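Local coordinates for protein lantibiotic dehydratase (Microbispora corallina, PDB 5EHK) that probably dehydrates serine and threonine residues of the NAI-107 precursor peptide in a tRNA-dependent reaction during lantibiotic biosynthesis, at residues A405-Y417 with L428-Y441. Sequence-based numbering, arbitrary orientation.
Sequences ALRRYHEAFLERY and LLDDTRGLGPPAGY
Tyr409 reaches from helix 407-417 into the loop 428-441, between Pro438 and Leu435, in a largely apolar helix-on-loop contact pinned by a few polar bonds. Helix 407-417, strand 423-424 and the loop follow one another in the chain, and the loop packs back on the helix. Two CH-pi contacts define the sandwich: Pro438 CG stands 3.6 Å from the ring centroid of Tyr409, and Leu435 CD2 approaches the opposite face, nearer the rim. With CG anti to the backbone N (chi1 -156°), the ring projects from the helix and Tyr409 OH donates to Gly436 O at 2.6 Å; the oxygen lies at the ring edge, while the donor is tilted 25° from the carbonyl plane. One turn on, Leu428 CD1 meets Phe413 CE1 at 3.5 Å, the side chains crossing at about a right angle. Val613 of strand 611-615 touches both Phe413 and Leu428. At the helix end, the extended Arg416 chain runs alongside Leu435 in the opposite sense, and Arg416 NH1 makes a weak bond to Gly434 O (2.9 Å, 116° at the hydrogen). A water links Arg416 NH1 to Thr432 O; another joins Ala405 O to Ala439 O. Near the start of the loop, Asp431 forms a salt bridge with Arg829 of the second subunit. Apolar cover on both ring faces and a carbonyl acceptor for the hydroxyl probably limit tilting of Tyr409, whereas Arg416 combines one weak direct bond with a water bridge.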
loop_
_atom_site.group_PDB
_atom_site.type_symbol
_atom_site.label_atom_id
_atom_site.label_comp_id
_atom_site.label_asym_id
_atom_site.label_seq_id
_atom_site.Cartn_x
_atom_site.Cartn_y
_atom_site.Cartn_z
ATOM N N ALA A 405 -10.723 -11.083 -2.617
ATOM C CA ALA A 405 -10.449 -11.318 -1.195
ATOM C C ALA A 405 -9.566 -12.527 -0.806
ATOM O O ALA A 405 -9.209 -12.670 0.358
ATOM C CB ALA A 405 -11.752 -11.382 -0.416
ATOM N N LEU A 406 -9.246 -13.415 -1.737
ATOM C CA LEU A 406 -8.477 -14.590 -1.384
ATOM C C LEU A 406 -7.249 -14.648 -2.220
ATOM O O LEU A 406 -6.609 -15.692 -2.280
ATOM C CB LEU A 406 -9.252 -15.891 -1.604
ATOM C CG LEU A 406 -10.494 -16.293 -0.811
ATOM C CD1 LEU A 406 -10.907 -17.735 -1.175
ATOM C CD2 LEU A 406 -10.299 -16.133 0.709
ATOM N N ARG A 407 -6.917 -13.570 -2.914
ATOM C CA ARG A 407 -5.722 -13.634 -3.757
ATOM C C ARG A 407 -4.414 -13.575 -2.947
ATOM O O ARG A 407 -3.508 -14.394 -3.139
ATOM C CB ARG A 407 -5.773 -12.590 -4.865
ATOM C CG ARG A 407 -6.972 -12.736 -5.773
ATOM C CD ARG A 407 -6.738 -13.683 -6.951
ATOM N NE ARG A 407 -6.311 -15.035 -6.602
ATOM C CZ ARG A 407 -7.072 -15.962 -6.001
ATOM N NH1 ARG A 407 -8.312 -15.685 -5.598
ATOM N NH2 ARG A 407 -6.571 -17.177 -5.765
ATOM N N ARG A 408 -4.328 -12.636 -2.011
ATOM C CA ARG A 408 -3.162 -12.580 -1.137
ATOM C C ARG A 408 -3.115 -13.788 -0.187
ATOM O O ARG A 408 -2.044 -14.279 0.145
ATOM C CB ARG A 408 -3.103 -11.257 -0.367
ATOM C CG ARG A 408 -2.916 -10.007 -1.252
ATOM C CD ARG A 408 -3.119 -8.722 -0.426
ATOM N NE ARG A 408 -2.089 -8.662 0.614
ATOM C CZ ARG A 408 -0.835 -8.267 0.398
ATOM N NH1 ARG A 408 -0.478 -7.828 -0.806
ATOM N NH2 ARG A 408 0.048 -8.291 1.383
ATOM N N TYR A 409 -4.277 -14.259 0.255
ATOM C CA TYR A 409 -4.366 -15.442 1.113
ATOM C C TYR A 409 -3.788 -16.686 0.422
ATOM O O TYR A 409 -3.014 -17.443 0.998
ATOM C CB TYR A 409 -5.823 -15.682 1.442
ATOM C CG TYR A 409 -6.087 -16.463 2.702
ATOM C CD1 TYR A 409 -5.836 -15.912 3.938
ATOM C CD2 TYR A 409 -6.637 -17.725 2.650
ATOM C CE1 TYR A 409 -6.104 -16.606 5.093
ATOM C CE2 TYR A 409 -6.926 -18.417 3.784
ATOM C CZ TYR A 409 -6.650 -17.863 5.015
ATOM O OH TYR A 409 -6.914 -18.568 6.177
ATOM N N HIS A 410 -4.172 -16.872 -0.831
ATOM C CA HIS A 410 -3.641 -17.946 -1.642
ATOM C C HIS A 410 -2.111 -17.888 -1.740
ATOM O O HIS A 410 -1.434 -18.915 -1.612
ATOM C CB HIS A 410 -4.278 -17.877 -3.026
ATOM C CG HIS A 410 -3.663 -18.806 -4.019
ATOM N ND1 HIS A 410 -3.230 -18.384 -5.258
ATOM C CD2 HIS A 410 -3.403 -20.133 -3.955
ATOM C CE1 HIS A 410 -2.720 -19.414 -5.911
ATOM N NE2 HIS A 410 -2.805 -20.485 -5.140
ATOM N N GLU A 411 -1.562 -16.689 -1.926
ATOM C CA GLU A 411 -0.110 -16.534 -1.993
ATOM C C GLU A 411 0.490 -16.895 -0.646
ATOM O O GLU A 411 1.510 -17.565 -0.573
ATOM C CB GLU A 411 0.300 -15.106 -2.338
ATOM C CG GLU A 411 0.075 -14.657 -3.771
ATOM C CD GLU A 411 0.396 -13.162 -3.956
ATOM O OE1 GLU A 411 1.561 -12.775 -3.683
ATOM O OE2 GLU A 411 -0.521 -12.372 -4.322
ATOM N N ALA A 412 -0.135 -16.406 0.417
ATOM C CA ALA A 412 0.345 -16.660 1.759
ATOM C C ALA A 412 0.390 -18.174 1.988
ATOM O O ALA A 412 1.406 -18.718 2.456
ATOM C CB ALA A 412 -0.558 -15.973 2.766
ATOM N N PHE A 413 -0.710 -18.838 1.604
ATOM C CA PHE A 413 -0.880 -20.275 1.747
ATOM C C PHE A 413 0.266 -21.014 1.028
ATOM O O PHE A 413 0.946 -21.865 1.614
ATOM C CB PHE A 413 -2.253 -20.694 1.207
ATOM C CG PHE A 413 -2.652 -22.091 1.573
ATOM C CD1 PHE A 413 -3.594 -22.318 2.549
ATOM C CD2 PHE A 413 -2.072 -23.189 0.941
ATOM C CE1 PHE A 413 -3.969 -23.634 2.884
ATOM C CE2 PHE A 413 -2.425 -24.497 1.272
ATOM C CZ PHE A 413 -3.365 -24.723 2.247
ATOM N N LEU A 414 0.463 -20.686 -0.245
ATOM C CA LEU A 414 1.587 -21.242 -1.014
ATOM C C LEU A 414 2.922 -21.077 -0.294
ATOM O O LEU A 414 3.745 -21.979 -0.293
ATOM C CB LEU A 414 1.682 -20.576 -2.388
ATOM C CG LEU A 414 0.695 -21.160 -3.385
ATOM C CD1 LEU A 414 0.718 -20.419 -4.711
ATOM C CD2 LEU A 414 0.985 -22.672 -3.547
ATOM N N GLU A 415 3.125 -19.918 0.310
ATOM C CA GLU A 415 4.372 -19.593 0.971
ATOM C C GLU A 415 4.595 -20.468 2.212
ATOM O O GLU A 415 5.695 -20.974 2.443
ATOM C CB GLU A 415 4.387 -18.088 1.319
ATOM C CG GLU A 415 5.533 -17.603 2.193
ATOM C CD GLU A 415 6.754 -17.192 1.369
ATOM O OE1 GLU A 415 6.938 -17.749 0.255
ATOM O OE2 GLU A 415 7.532 -16.320 1.841
ATOM N N ARG A 416 3.539 -20.670 2.999
ATOM C CA ARG A 416 3.673 -21.430 4.241
ATOM C C ARG A 416 3.559 -22.944 4.091
ATOM O O ARG A 416 4.215 -23.692 4.805
ATOM C CB ARG A 416 2.662 -20.959 5.267
ATOM C CG ARG A 416 2.535 -21.889 6.428
ATOM C CD ARG A 416 1.880 -21.185 7.590
ATOM N NE ARG A 416 1.882 -22.012 8.793
ATOM C CZ ARG A 416 1.449 -21.575 9.966
ATOM N NH1 ARG A 416 0.976 -20.332 10.044
ATOM N NH2 ARG A 416 1.455 -22.370 11.037
ATOM N N TYR A 417 2.735 -23.410 3.166
ATOM C CA TYR A 417 2.411 -24.823 3.145
ATOM C C TYR A 417 2.840 -25.518 1.887
ATOM O O TYR A 417 2.907 -26.750 1.853
ATOM C CB TYR A 417 0.919 -24.986 3.288
ATOM C CG TYR A 417 0.358 -24.457 4.576
ATOM C CD1 TYR A 417 0.595 -25.111 5.777
ATOM C CD2 TYR A 417 -0.454 -23.338 4.591
ATOM C CE1 TYR A 417 0.041 -24.672 6.950
ATOM C CE2 TYR A 417 -1.005 -22.888 5.777
ATOM C CZ TYR A 417 -0.742 -23.563 6.951
ATOM O OH TYR A 417 -1.273 -23.119 8.137
ATOM N N LEU A 428 -6.518 -23.780 9.514
ATOM C CA LEU A 428 -6.112 -22.714 8.620
ATOM C C LEU A 428 -6.672 -21.385 9.105
ATOM O O LEU A 428 -5.970 -20.392 9.104
ATOM C CB LEU A 428 -6.625 -22.979 7.209
ATOM C CG LEU A 428 -6.140 -21.973 6.169
ATOM C CD1 LEU A 428 -4.640 -22.097 5.982
ATOM C CD2 LEU A 428 -6.874 -22.133 4.863
ATOM N N LEU A 429 -7.923 -21.367 9.559
ATOM C CA LEU A 429 -8.568 -20.113 9.938
ATOM C C LEU A 429 -8.143 -19.601 11.311
ATOM O O LEU A 429 -8.455 -18.467 11.682
ATOM C CB LEU A 429 -10.089 -20.247 9.882
ATOM C CG LEU A 429 -10.742 -19.987 8.520
ATOM C CD1 LEU A 429 -12.233 -20.071 8.635
ATOM C CD2 LEU A 429 -10.340 -18.639 7.982
ATOM N N ASP A 430 -7.442 -20.449 12.060
ATOM C CA ASP A 430 -6.967 -20.109 13.394
ATOM C C ASP A 430 -5.750 -19.169 13.397
ATOM O O ASP A 430 -4.756 -19.424 12.723
ATOM C CB ASP A 430 -6.627 -21.383 14.152
ATOM C CG ASP A 430 -6.284 -21.119 15.585
ATOM O OD1 ASP A 430 -7.221 -20.846 16.363
ATOM O OD2 ASP A 430 -5.091 -21.181 15.941
ATOM N N ASP A 431 -5.853 -18.082 14.155
ATOM C CA ASP A 431 -4.785 -17.093 14.303
ATOM C C ASP A 431 -3.474 -17.699 14.777
ATOM O O ASP A 431 -2.405 -17.312 14.323
ATOM C CB ASP A 431 -5.209 -16.048 15.312
ATOM C CG ASP A 431 -6.085 -14.995 14.711
ATOM O OD1 ASP A 431 -5.721 -14.469 13.630
ATOM O OD2 ASP A 431 -7.138 -14.694 15.313
ATOM N N THR A 432 -3.568 -18.648 15.697
ATOM C CA THR A 432 -2.399 -19.221 16.316
ATOM C C THR A 432 -1.785 -20.362 15.527
ATOM O O THR A 432 -0.554 -20.434 15.381
ATOM C CB THR A 432 -2.701 -19.695 17.728
ATOM O OG1 THR A 432 -3.374 -18.652 18.455
ATOM C CG2 THR A 432 -1.430 -20.051 18.412
ATOM N N ARG A 433 -2.620 -21.285 15.063
ATOM C CA ARG A 433 -2.119 -22.485 14.402
ATOM C C ARG A 433 -1.988 -22.343 12.898
ATOM O O ARG A 433 -1.237 -23.095 12.250
ATOM C CB ARG A 433 -2.987 -23.685 14.730
ATOM C CG ARG A 433 -3.277 -23.846 16.189
ATOM C CD ARG A 433 -4.150 -25.042 16.408
ATOM N NE ARG A 433 -3.494 -26.090 17.161
ATOM C CZ ARG A 433 -3.927 -26.502 18.356
ATOM N NH1 ARG A 433 -5.005 -25.935 18.931
ATOM N NH2 ARG A 433 -3.269 -27.481 18.978
ATOM N N GLY A 434 -2.726 -21.388 12.336
ATOM C CA GLY A 434 -2.745 -21.209 10.899
ATOM C C GLY A 434 -2.365 -19.836 10.384
ATOM O O GLY A 434 -1.507 -19.142 10.944
ATOM N N LEU A 435 -2.982 -19.480 9.258
ATOM C CA LEU A 435 -2.813 -18.198 8.603
ATOM C C LEU A 435 -3.721 -17.190 9.294
ATOM O O LEU A 435 -3.441 -15.990 9.321
ATOM C CB LEU A 435 -3.250 -18.339 7.153
ATOM C CG LEU A 435 -2.269 -18.268 5.979
ATOM C CD1 LEU A 435 -0.955 -18.922 6.301
ATOM C CD2 LEU A 435 -2.892 -18.915 4.747
ATOM N N GLY A 436 -4.791 -17.690 9.902
ATOM C CA GLY A 436 -5.838 -16.828 10.410
ATOM C C GLY A 436 -6.775 -16.496 9.262
ATOM O O GLY A 436 -6.567 -16.945 8.133
ATOM N N PRO A 437 -7.825 -15.717 9.537
ATOM C CA PRO A 437 -8.765 -15.311 8.492
ATOM C C PRO A 437 -8.114 -14.323 7.536
ATOM O O PRO A 437 -7.192 -13.620 7.928
ATOM C CB PRO A 437 -9.864 -14.628 9.288
ATOM C CG PRO A 437 -9.177 -14.097 10.461
ATOM C CD PRO A 437 -8.139 -15.093 10.827
ATOM N N PRO A 438 -8.575 -14.278 6.284
ATOM C CA PRO A 438 -7.976 -13.373 5.300
ATOM C C PRO A 438 -8.333 -11.928 5.632
ATOM O O PRO A 438 -9.347 -11.688 6.309
ATOM C CB PRO A 438 -8.653 -13.788 3.985
ATOM C CG PRO A 438 -9.254 -15.095 4.250
ATOM C CD PRO A 438 -9.646 -15.082 5.689
ATOM N N ALA A 439 -7.527 -10.993 5.139
ATOM C CA ALA A 439 -7.760 -9.585 5.388
ATOM C C ALA A 439 -9.219 -9.240 5.132
ATOM O O ALA A 439 -9.806 -9.617 4.106
ATOM C CB ALA A 439 -6.849 -8.751 4.523
ATOM N N GLY A 440 -9.831 -8.593 6.106
ATOM C CA GLY A 440 -11.147 -8.044 5.900
ATOM C C GLY A 440 -12.250 -8.873 6.495
ATOM O O GLY A 440 -13.365 -8.396 6.612
ATOM N N TYR A 441 -11.969 -10.114 6.862
ATOM C CA TYR A 441 -13.027 -10.938 7.421
ATOM C C TYR A 441 -13.493 -10.353 8.757
ATOM O O TYR A 441 -12.684 -9.963 9.592
ATOM C CB TYR A 441 -12.583 -12.394 7.561
ATOM C CG TYR A 441 -12.730 -13.246 6.296
ATOM C CD1 TYR A 441 -13.302 -14.507 6.356
ATOM C CD2 TYR A 441 -12.274 -12.796 5.052
ATOM C CE1 TYR A 441 -13.432 -15.294 5.232
ATOM C CE2 TYR A 441 -12.398 -13.586 3.919
ATOM C CZ TYR A 441 -12.987 -14.836 4.029
ATOM O OH TYR A 441 -13.120 -15.654 2.947
HETATM O O HOH W 1 -8.646 -10.036 1.675
HETATM O O HOH W 2 0.770 -19.392 13.004
#